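Local coordinates for putative Type I topoisomerase (Deinococcus radiodurans, PDB 3M4A), which probably relaxes supercoiled DNA as a type IB topoisomerase, cutting one strand, allowing the duplex to swivel and resealing it without ATP, at residues A[118-130]-A[194-207]. Residues are numbered along the deposited sequence; the frame is centred on the assembly and turned at random.
With ACY (acetic acid), chain D; nucleotides of chain B.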
ATOM      1  N   LEU A 118       0.850 -20.811   8.780  1.00  9.21           N
ATOM      2  CA  LEU A 118       0.484 -19.963   7.644  1.00  9.04           C
ATOM      3  C   LEU A 118      -1.043 -19.838   7.496  1.00  9.41           C
ATOM      4  O   LEU A 118      -1.603 -20.239   6.467  1.00  9.01           O
ATOM      5  CB  LEU A 118       1.139 -20.485   6.356  1.00  9.41           C
ATOM      6  CG  LEU A 118       2.671 -20.343   6.236  1.00  9.25           C
ATOM      7  CD1 LEU A 118       3.233 -21.067   5.003  1.00 13.02           C
ATOM      8  CD2 LEU A 118       3.085 -18.884   6.222  1.00 11.62           C
ATOM      9  N   PRO A 119      -1.716 -19.269   8.520  1.00  9.30           N
ATOM     10  CA  PRO A 119      -3.168 -19.083   8.425  1.00  9.08           C
ATOM     11  C   PRO A 119      -3.524 -17.958   7.459  1.00  9.63           C
ATOM     12  O   PRO A 119      -2.648 -17.178   7.079  1.00  7.79           O
ATOM     13  CB  PRO A 119      -3.567 -18.695   9.847  1.00  9.52           C
ATOM     14  CG  PRO A 119      -2.338 -17.978  10.375  1.00  9.41           C
ATOM     15  CD  PRO A 119      -1.185 -18.767   9.803  1.00  9.57           C
ATOM     16  N   PRO A 120      -4.794 -17.871   7.047  1.00  8.98           N
ATOM     17  CA  PRO A 120      -5.181 -16.934   5.989  1.00  9.08           C
ATOM     18  C   PRO A 120      -4.767 -15.482   6.224  1.00  8.87           C
ATOM     19  O   PRO A 120      -4.190 -14.863   5.325  1.00  8.99           O
ATOM     20  CB  PRO A 120      -6.706 -17.080   5.952  1.00  9.59           C
ATOM     21  CG  PRO A 120      -6.920 -18.469   6.385  1.00  9.69           C
ATOM     22  CD  PRO A 120      -5.949 -18.682   7.487  1.00  9.80           C
ATOM     23  N   ARG A 121      -5.025 -14.953   7.419  1.00  8.42           N
ATOM     24  CA  ARG A 121      -4.721 -13.553   7.693  1.00  8.19           C
ATOM     25  C   ARG A 121      -3.210 -13.303   7.716  1.00  7.88           C
ATOM     26  O   ARG A 121      -2.777 -12.203   7.399  1.00  6.88           O
ATOM     27  CB  ARG A 121      -5.364 -13.087   8.995  1.00  8.62           C
ATOM     28  CG  ARG A 121      -6.878 -13.060   8.904  1.00  9.12           C
ATOM     29  CD  ARG A 121      -7.503 -12.628  10.222  1.00  9.51           C
ATOM     30  NE  ARG A 121      -7.194 -11.243  10.544  1.00 11.08           N
ATOM     31  CZ  ARG A 121      -7.897 -10.172  10.173  1.00 13.01           C
ATOM     32  NH1 ARG A 121      -9.014 -10.274   9.464  1.00 15.03           N
ATOM     33  NH2 ARG A 121      -7.469  -8.977  10.537  1.00 14.76           N
ATOM     34  N   LYS A 122      -2.418 -14.294   8.105  1.00  6.89           N
ATOM     35  CA  LYS A 122      -0.951 -14.117   8.075  1.00  6.69           C
ATOM     36  C   LYS A 122      -0.432 -14.042   6.621  1.00  6.97           C
ATOM     37  O   LYS A 122       0.385 -13.155   6.257  1.00  6.12           O
ATOM     38  CB  LYS A 122      -0.245 -15.223   8.858  1.00  6.80           C
ATOM     39  CG  LYS A 122       1.273 -15.110   8.778  1.00  5.96           C
ATOM     40  CD  LYS A 122       2.006 -15.818   9.895  1.00  6.48           C
ATOM     41  CE  LYS A 122       3.495 -15.485   9.853  1.00  6.18           C
ATOM     42  NZ  LYS A 122       4.196 -15.950  11.093  1.00  5.73           N
ATOM     43  N   VAL A 123      -0.922 -14.938   5.772  1.00  6.52           N
ATOM     44  CA  VAL A 123      -0.528 -14.916   4.353  1.00  6.63           C
ATOM     45  C   VAL A 123      -1.005 -13.610   3.701  1.00  6.30           C
ATOM     46  O   VAL A 123      -0.261 -12.986   2.939  1.00  6.28           O
ATOM     47  CB  VAL A 123      -1.008 -16.150   3.572  1.00  6.75           C
ATOM     48  CG1 VAL A 123      -0.515 -16.106   2.137  1.00  7.18           C
ATOM     49  CG2 VAL A 123      -0.470 -17.426   4.231  1.00  4.82           C
ATOM     50  N   MET A 124      -2.226 -13.173   4.020  1.00  6.65           N
ATOM     51  CA  MET A 124      -2.724 -11.890   3.505  1.00  6.85           C
ATOM     52  C   MET A 124      -1.954 -10.683   4.042  1.00  5.88           C
ATOM     53  O   MET A 124      -1.745  -9.720   3.310  1.00  5.48           O
ATOM     54  CB  MET A 124      -4.225 -11.751   3.728  1.00  7.64           C
ATOM     55  CG  MET A 124      -4.964 -12.703   2.844  1.00  9.07           C
ATOM     56  SD  MET A 124      -6.763 -12.591   2.871  1.00 10.21           S
ATOM     57  CE  MET A 124      -7.133 -12.978   4.567  1.00 12.42           C
ATOM     58  N   ALA A 125      -1.525 -10.742   5.296  1.00  5.13           N
ATOM     59  CA  ALA A 125      -0.664  -9.686   5.844  1.00  5.21           C
ATOM     60  C   ALA A 125       0.675  -9.630   5.099  1.00  4.86           C
ATOM     61  O   ALA A 125       1.201  -8.529   4.836  1.00  4.59           O
ATOM     62  CB  ALA A 125      -0.443  -9.899   7.359  1.00  4.81           C
ATOM     63  N   LEU A 126       1.242 -10.792   4.770  1.00  4.64           N
ATOM     64  CA  LEU A 126       2.495 -10.857   4.001  1.00  4.65           C
ATOM     65  C   LEU A 126       2.287 -10.248   2.602  1.00  4.85           C
ATOM     66  O   LEU A 126       3.111  -9.462   2.096  1.00  3.05           O
ATOM     67  CB  LEU A 126       2.967 -12.311   3.875  1.00  5.03           C
ATOM     68  CG  LEU A 126       3.474 -12.990   5.150  1.00  5.36           C
ATOM     69  CD1 LEU A 126       3.561 -14.506   4.973  1.00  5.22           C
ATOM     70  CD2 LEU A 126       4.868 -12.416   5.484  1.00  4.19           C
ATOM     71  N   MET A 127       1.165 -10.590   1.984  1.00  4.41           N
ATOM     72  CA  MET A 127       0.833 -10.047   0.664  1.00  4.65           C
ATOM     73  C   MET A 127       0.628  -8.536   0.699  1.00  4.59           C
ATOM     74  O   MET A 127       1.060  -7.843  -0.210  1.00  5.35           O
ATOM     75  CB  MET A 127      -0.407 -10.753   0.088  1.00  4.36           C
ATOM     76  CG  MET A 127      -0.160 -12.211  -0.246  1.00  2.23           C
ATOM     77  SD  MET A 127      -1.695 -13.118  -0.541  1.00  6.88           S
ATOM     78  CE  MET A 127      -1.879 -12.812  -2.296  1.00  9.69           C
ATOM     79  N   THR A 128       0.004  -8.040   1.770  1.00  3.91           N
ATOM     80  CA  THR A 128      -0.236  -6.612   1.960  1.00  3.77           C
ATOM     81  C   THR A 128       1.097  -5.897   2.157  1.00  3.16           C
ATOM     82  O   THR A 128       1.311  -4.815   1.617  1.00  3.12           O
ATOM     83  CB  THR A 128      -1.177  -6.333   3.128  1.00  4.14           C
ATOM     84  OG1 THR A 128      -2.436  -6.972   2.878  1.00  5.73           O
ATOM     85  CG2 THR A 128      -1.431  -4.832   3.261  1.00  5.22           C
ATOM     86  N   ARG A 129       2.002  -6.506   2.911  1.00  2.70           N
ATOM     87  CA  ARG A 129       3.348  -5.923   3.033  1.00  2.75           C
ATOM     88  C   ARG A 129       4.015  -5.838   1.668  1.00  3.42           C
ATOM     89  O   ARG A 129       4.646  -4.842   1.344  1.00  2.35           O
ATOM     90  CB  ARG A 129       4.226  -6.679   4.037  1.00  2.91           C
ATOM     91  CG  ARG A 129       5.605  -6.045   4.212  1.00  2.39           C
ATOM     92  CD  ARG A 129       6.331  -6.646   5.381  1.00  2.99           C
ATOM     93  NE  ARG A 129       5.701  -6.219   6.628  1.00  3.16           N
ATOM     94  CZ  ARG A 129       6.093  -6.605   7.838  1.00  5.58           C
ATOM     95  NH1 ARG A 129       7.156  -7.373   8.005  1.00  5.59           N
ATOM     96  NH2 ARG A 129       5.440  -6.158   8.892  1.00  5.58           N
ATOM     97  N   LEU A 130       3.889  -6.873   0.856  1.00  3.21           N
ATOM     98  CA  LEU A 130       4.469  -6.825  -0.506  1.00  3.10           C
ATOM     99  C   LEU A 130       3.862  -5.720  -1.403  1.00  3.37           C
ATOM    100  O   LEU A 130       4.582  -5.076  -2.149  1.00  3.41           O
ATOM    101  CB  LEU A 130       4.362  -8.185  -1.178  1.00  3.42           C
ATOM    102  CG  LEU A 130       5.299  -9.238  -0.575  1.00  2.52           C
ATOM    103  CD1 LEU A 130       4.908 -10.646  -1.013  1.00  4.03           C
ATOM    104  CD2 LEU A 130       6.748  -8.908  -0.980  1.00  3.11           C
ATOM    105  N   LYS A 194       9.010 -20.474   3.939  1.00  7.89           N
ATOM    106  CA  LYS A 194       7.919 -21.355   4.385  1.00  8.57           C
ATOM    107  C   LYS A 194       6.869 -21.572   3.295  1.00  8.46           C
ATOM    108  O   LYS A 194       6.398 -22.694   3.105  1.00  8.38           O
ATOM    109  CB  LYS A 194       7.230 -20.790   5.631  1.00  8.71           C
ATOM    110  CG  LYS A 194       8.101 -20.667   6.871  1.00 10.85           C
ATOM    111  CD  LYS A 194       7.301 -19.992   8.009  1.00 11.47           C
ATOM    112  CE  LYS A 194       8.193 -19.257   8.990  1.00 13.56           C
ATOM    113  NZ  LYS A 194       7.397 -18.318   9.855  1.00 14.20           N
ATOM    114  N   LEU A 195       6.495 -20.519   2.577  1.00  7.33           N
ATOM    115  CA  LEU A 195       5.562 -20.672   1.452  1.00  7.15           C
ATOM    116  C   LEU A 195       6.131 -21.598   0.369  1.00  7.41           C
ATOM    117  O   LEU A 195       5.433 -22.448  -0.168  1.00  7.62           O
ATOM    118  CB  LEU A 195       5.175 -19.304   0.848  1.00  6.75           C
ATOM    119  CG  LEU A 195       4.235 -18.433   1.681  1.00  6.28           C
ATOM    120  CD1 LEU A 195       4.197 -17.008   1.163  1.00  5.53           C
ATOM    121  CD2 LEU A 195       2.820 -19.005   1.669  1.00  7.50           C
ATOM    122  N   LEU A 196       7.405 -21.418   0.052  1.00  7.80           N
ATOM    123  CA  LEU A 196       8.076 -22.253  -0.950  1.00  8.45           C
ATOM    124  C   LEU A 196       8.235 -23.724  -0.531  1.00  9.86           C
ATOM    125  O   LEU A 196       8.421 -24.586  -1.385  1.00 10.62           O
ATOM    126  CB  LEU A 196       9.432 -21.645  -1.313  1.00  7.74           C
ATOM    127  CG  LEU A 196       9.304 -20.392  -2.173  1.00  6.50           C
ATOM    128  CD1 LEU A 196      10.541 -19.490  -2.068  1.00  6.40           C
ATOM    129  CD2 LEU A 196       9.004 -20.790  -3.630  1.00  7.02           C
ATOM    130  N   ASP A 197       8.132 -24.019   0.762  1.00 10.85           N
ATOM    131  CA  ASP A 197       8.138 -25.412   1.223  1.00 12.06           C
ATOM    132  C   ASP A 197       6.841 -26.165   0.919  1.00 12.60           C
ATOM    133  O   ASP A 197       6.835 -27.402   0.947  1.00 13.87           O
ATOM    134  CB  ASP A 197       8.422 -25.486   2.724  1.00 12.68           C
ATOM    135  CG  ASP A 197       9.880 -25.232   3.068  1.00 15.36           C
ATOM    136  OD1 ASP A 197      10.755 -25.266   2.173  1.00 17.57           O
ATOM    137  OD2 ASP A 197      10.154 -25.010   4.268  1.00 21.19           O
ATOM    138  N   LEU A 198       5.754 -25.444   0.640  1.00 12.40           N
ATOM    139  CA  LEU A 198       4.467 -26.065   0.316  1.00 12.89           C
ATOM    140  C   LEU A 198       4.481 -26.585  -1.128  1.00 13.24           C
ATOM    141  O   LEU A 198       5.219 -26.063  -1.962  1.00 11.98           O
ATOM    142  CB  LEU A 198       3.321 -25.074   0.526  1.00 12.36           C
ATOM    143  CG  LEU A 198       3.218 -24.418   1.913  1.00 12.51           C
ATOM    144  CD1 LEU A 198       2.054 -23.458   1.922  1.00 12.61           C
ATOM    145  CD2 LEU A 198       3.072 -25.441   3.022  1.00 13.33           C
ATOM    146  N   PRO A 199       3.691 -27.640  -1.426  1.00 14.52           N
ATOM    147  CA  PRO A 199       3.622 -28.130  -2.805  1.00 15.16           C
ATOM    148  C   PRO A 199       3.150 -27.045  -3.781  1.00 16.00           C
ATOM    149  O   PRO A 199       2.252 -26.265  -3.449  1.00 16.28           O
ATOM    150  CB  PRO A 199       2.597 -29.282  -2.731  1.00 15.37           C
ATOM    151  CG  PRO A 199       2.498 -29.651  -1.308  1.00 15.59           C
ATOM    152  CD  PRO A 199       2.823 -28.417  -0.519  1.00 14.98           C
ATOM    153  N   GLY A 200       3.768 -27.008  -4.966  1.00 16.52           N
ATOM    154  CA  GLY A 200       3.507 -25.983  -5.978  1.00 16.54           C
ATOM    155  C   GLY A 200       2.255 -26.289  -6.781  1.00 16.99           C
ATOM    156  O   GLY A 200       1.513 -27.219  -6.440  1.00 18.04           O
ATOM    157  N   PRO A 201       2.018 -25.543  -7.871  1.00 16.74           N
ATOM    158  CA  PRO A 201       2.825 -24.492  -8.491  1.00 15.77           C
ATOM    159  C   PRO A 201       2.625 -23.061  -7.960  1.00 15.21           C
ATOM    160  O   PRO A 201       3.403 -22.187  -8.316  1.00 14.09           O
ATOM    161  CB  PRO A 201       2.361 -24.542  -9.947  1.00 16.18           C
ATOM    162  CG  PRO A 201       0.937 -24.941  -9.855  1.00 16.84           C
ATOM    163  CD  PRO A 201       0.784 -25.795  -8.642  1.00 17.08           C
ATOM    164  N   TRP A 202       1.611 -22.832  -7.129  1.00 14.48           N
ATOM    165  CA  TRP A 202       1.203 -21.477  -6.731  1.00 14.37           C
ATOM    166  C   TRP A 202       1.973 -21.020  -5.502  1.00 12.82           C
ATOM    167  O   TRP A 202       2.358 -21.834  -4.660  1.00 12.46           O
ATOM    168  CB  TRP A 202      -0.298 -21.432  -6.447  1.00 16.43           C
ATOM    169  CG  TRP A 202      -1.108 -21.814  -7.632  1.00 18.53           C
ATOM    170  CD1 TRP A 202      -1.763 -23.005  -7.835  1.00 20.02           C
ATOM    171  CD2 TRP A 202      -1.326 -21.032  -8.803  1.00 19.23           C
ATOM    172  NE1 TRP A 202      -2.384 -22.998  -9.057  1.00 20.12           N
ATOM    173  CE2 TRP A 202      -2.138 -21.798  -9.671  1.00 20.38           C
ATOM    174  CE3 TRP A 202      -0.929 -19.748  -9.204  1.00 19.95           C
ATOM    175  CZ2 TRP A 202      -2.551 -21.329 -10.909  1.00 20.14           C
ATOM    176  CZ3 TRP A 202      -1.336 -19.283 -10.445  1.00 20.09           C
ATOM    177  CH2 TRP A 202      -2.149 -20.074 -11.283  1.00 19.76           C
ATOM    178  N   LEU A 203       2.190 -19.708  -5.395  1.00 11.29           N
ATOM    179  CA  LEU A 203       3.027 -19.174  -4.331  1.00 10.58           C
ATOM    180  C   LEU A 203       2.245 -18.902  -3.040  1.00  9.87           C
ATOM    181  O   LEU A 203       2.653 -19.345  -1.965  1.00  9.97           O
ATOM    182  CB  LEU A 203       3.721 -17.898  -4.808  1.00  9.48           C
ATOM    183  CG  LEU A 203       4.742 -17.295  -3.838  1.00  9.95           C
ATOM    184  CD1 LEU A 203       5.774 -18.322  -3.336  1.00  7.37           C
ATOM    185  CD2 LEU A 203       5.444 -16.110  -4.517  1.00  9.37           C
ATOM    186  N   PHE A 204       1.136 -18.164  -3.145  1.00  9.09           N
ATOM    187  CA  PHE A 204       0.425 -17.680  -1.955  1.00  9.32           C
ATOM    188  C   PHE A 204      -0.678 -18.653  -1.603  1.00  9.52           C
ATOM    189  O   PHE A 204      -1.748 -18.657  -2.215  1.00 10.07           O
ATOM    190  CB  PHE A 204      -0.068 -16.234  -2.126  1.00  8.57           C
ATOM    191  CG  PHE A 204       1.061 -15.256  -2.243  1.00  8.30           C
ATOM    192  CD1 PHE A 204       1.371 -14.675  -3.454  1.00  7.97           C
ATOM    193  CD2 PHE A 204       1.878 -14.995  -1.134  1.00  7.42           C
ATOM    194  CE1 PHE A 204       2.452 -13.822  -3.563  1.00  7.66           C
ATOM    195  CE2 PHE A 204       2.948 -14.136  -1.229  1.00  5.86           C
ATOM    196  CZ  PHE A 204       3.245 -13.552  -2.436  1.00  7.48           C
ATOM    197  N   GLN A 205      -0.355 -19.508  -0.638  1.00 10.53           N
ATOM    198  CA  GLN A 205      -1.257 -20.521  -0.128  1.00 11.48           C
ATOM    199  C   GLN A 205      -1.310 -20.441   1.384  1.00 11.92           C
ATOM    200  O   GLN A 205      -0.369 -19.992   2.031  1.00 11.11           O
ATOM    201  CB  GLN A 205      -0.753 -21.902  -0.527  1.00 11.57           C
ATOM    202  CG  GLN A 205      -0.657 -22.136  -2.027  1.00 12.62           C
ATOM    203  CD  GLN A 205      -0.188 -23.541  -2.351  1.00 13.27           C
ATOM    204  OE1 GLN A 205      -1.001 -24.426  -2.636  1.00 18.17           O
ATOM    205  NE2 GLN A 205       1.118 -23.763  -2.280  1.00 11.15           N
ATOM    206  N   THR A 206      -2.403 -20.931   1.948  1.00 12.29           N
ATOM    207  CA  THR A 206      -2.570 -20.973   3.395  1.00 13.74           C
ATOM    208  C   THR A 206      -2.757 -22.435   3.789  1.00 14.62           C
ATOM    209  O   THR A 206      -3.306 -23.197   3.012  1.00 14.55           O
ATOM    210  CB  THR A 206      -3.771 -20.115   3.836  1.00 13.45           C
ATOM    211  OG1 THR A 206      -3.986 -20.241   5.247  1.00 14.03           O
ATOM    212  CG2 THR A 206      -5.055 -20.502   3.085  1.00 13.12           C
ATOM    213  N   VAL A 207      -2.257 -22.799   4.967  1.00 16.17           N
ATOM    214  CA  VAL A 207      -2.359 -24.150   5.533  0.50 16.71           C
ATOM    215  C   VAL A 207      -3.118 -24.058   6.852  1.00 17.29           C
ATOM    216  O   VAL A 207      -2.801 -23.197   7.674  1.00 16.73           O
ATOM    217  CB  VAL A 207      -0.955 -24.724   5.838  0.50 16.76           C
ATOM    218  CG1 VAL A 207      -1.052 -26.049   6.605  0.50 16.96           C
ATOM    219  CG2 VAL A 207      -0.156 -24.891   4.567  0.50 16.28           C
TER
HETATM  220  C   ACY D 804       3.208  -3.608   5.809  1.00  8.62           C
HETATM  221  O   ACY D 804       3.430  -4.553   6.604  1.00  7.88           O
HETATM  222  OXT ACY D 804       4.126  -2.945   5.279  1.00  7.46           O
HETATM  223  CH3 ACY D 804       1.786  -3.256   5.495  1.00  8.72           C
ATOM    224  P    DC B  10       6.990  -7.546  11.983  1.00  5.88           P
ATOM    225  OP1  DC B  10       5.915  -6.579  11.788  1.00  5.52           O
ATOM    226  OP2  DC B  10       7.788  -7.938  10.797  1.00  4.77           O
ATOM    227  O5'  DC B  10       8.006  -6.910  13.030  1.00  5.68           O
ATOM    228  C5'  DC B  10       7.493  -6.383  14.266  1.00  6.55           C
ATOM    229  C4'  DC B  10       8.641  -6.051  15.188  1.00  7.53           C
ATOM    230  O4'  DC B  10       9.317  -7.278  15.601  1.00  6.40           O
ATOM    231  C3'  DC B  10       9.728  -5.161  14.580  1.00  7.99           C
ATOM    232  O3'  DC B  10      10.205  -4.248  15.542  1.00 12.32           O
ATOM    233  C2'  DC B  10      10.828  -6.136  14.227  1.00  7.42           C
ATOM    234  C1'  DC B  10      10.715  -7.053  15.431  1.00  6.17           C
ATOM    235  N1   DC B  10      11.376  -8.362  15.304  1.00  4.90           N
ATOM    236  C2   DC B  10      11.792  -8.991  16.486  1.00  3.47           C
ATOM    237  O2   DC B  10      11.596  -8.431  17.582  1.00  5.00           O
ATOM    238  N3   DC B  10      12.411 -10.184  16.400  1.00  4.03           N
ATOM    239  C4   DC B  10      12.628 -10.757  15.218  1.00  5.01           C
ATOM    240  N4   DC B  10      13.234 -11.942  15.204  1.00  6.12           N
ATOM    241  C5   DC B  10      12.204 -10.137  14.005  1.00  6.27           C
ATOM    242  C6   DC B  10      11.597  -8.948  14.097  1.00  5.79           C
ATOM    243  P    DG B   9       7.677 -14.475  12.085  1.00  5.93           P
ATOM    244  OP1  DG B   9       6.722 -15.028  11.079  1.00  6.83           O
ATOM    245  OP2  DG B   9       9.133 -14.626  11.885  1.00  6.51           O
ATOM    246  O5'  DG B   9       7.403 -12.920  12.323  1.00  6.23           O
ATOM    247  C5'  DG B   9       6.104 -12.445  12.576  1.00  6.76           C
ATOM    248  C4'  DG B   9       6.144 -11.113  13.307  1.00  6.43           C
ATOM    249  O4'  DG B   9       6.717 -11.217  14.634  1.00  4.58           O
ATOM    250  C3'  DG B   9       7.028 -10.069  12.636  1.00  3.91           C
ATOM    251  O3'  DG B   9       6.380  -8.818  12.736  1.00  4.13           O
ATOM    252  C2'  DG B   9       8.385 -10.189  13.351  1.00  4.40           C
ATOM    253  C1'  DG B   9       7.958 -10.477  14.765  1.00  4.16           C
ATOM    254  N9   DG B   9       8.775 -11.377  15.566  1.00  3.17           N
ATOM    255  C8   DG B   9       9.333 -12.547  15.157  1.00  3.42           C
ATOM    256  N7   DG B   9       9.943 -13.221  16.090  1.00  3.79           N
ATOM    257  C5   DG B   9       9.771 -12.437  17.208  1.00  3.18           C
ATOM    258  C6   DG B   9      10.204 -12.639  18.533  1.00  3.88           C
ATOM    259  O6   DG B   9      10.836 -13.582  19.019  1.00  3.78           O
ATOM    260  N1   DG B   9       9.812 -11.596  19.341  1.00  3.22           N
ATOM    261  C2   DG B   9       9.092 -10.496  18.947  1.00  3.34           C
ATOM    262  N2   DG B   9       8.792  -9.571  19.870  1.00  3.02           N
ATOM    263  N3   DG B   9       8.658 -10.314  17.718  1.00  3.50           N
ATOM    264  C4   DG B   9       9.065 -11.299  16.905  1.00  2.49           C
TER
HETATM  265  O   HOH W   1      -0.843 -22.885   9.462  1.00 17.12           O
HETATM  266  O   HOH W   2       4.709 -18.808  10.890  1.00 12.42           O
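Phe204 turns one face of its ring to Met127, whose CG sits 3.8 Å from the ring centroid in a CH-pi contact. Leu203 CG of its own segment covers the opposite face. Met127 SD follows beside the CB–CG end of Phe204, a Met-aromatic contact oblique to the ring, and the bend at chi3 (88°) brings CE in against Phe204 CG. Val123 CG1 meets the ring edge, and Leu130 CD1 comes to Phe204 CZ at 3.6 Å.

The other flat group, the Arg129 guanidinium, works on the DNA side, with the acetic acid and the DC10 phosphate at its edge, near its plane. NH1 and NH2 take the two phosphate oxygens of DC10 of chain B, with Arg129 NH1 2.9 Å from OP2, while NE gives a nearly straight bond (174°) to O of a bound acetic acid, probably from the crystallisation liquor, which also bonds His132. Asp185 forms a salt bridge with NH1. A methionine here would probably leave that phosphate without its two-pronged grip and Asp185 without its mate. Nearby, extended Lys122 reaches OP1 of DG9 of chain B with NZ at 2.7 Å; one water joins it to Lys194 NZ, which also bonds Asn191.

At the start of the helix, Leu118 O accepts two bonds: Thr206 OG1 lies in the carbonyl plane on a lone pair at 2.7 Å, and Val207 N comes from above that plane at 3.0 Å. Leu118 CD1 packs against Leu195 CD2 (3.9 Å) and Leu198.

Segment 120-130 of helix 120-134 runs roughly antiparallel (151°) to strand 205-207, which pairs with strand 214-216 in a two-stranded hairpin of the catalytic core. Helices 91-113 and 219-230 flank the same helix, and helix 186-196 meets it through Asn191 and Thr187.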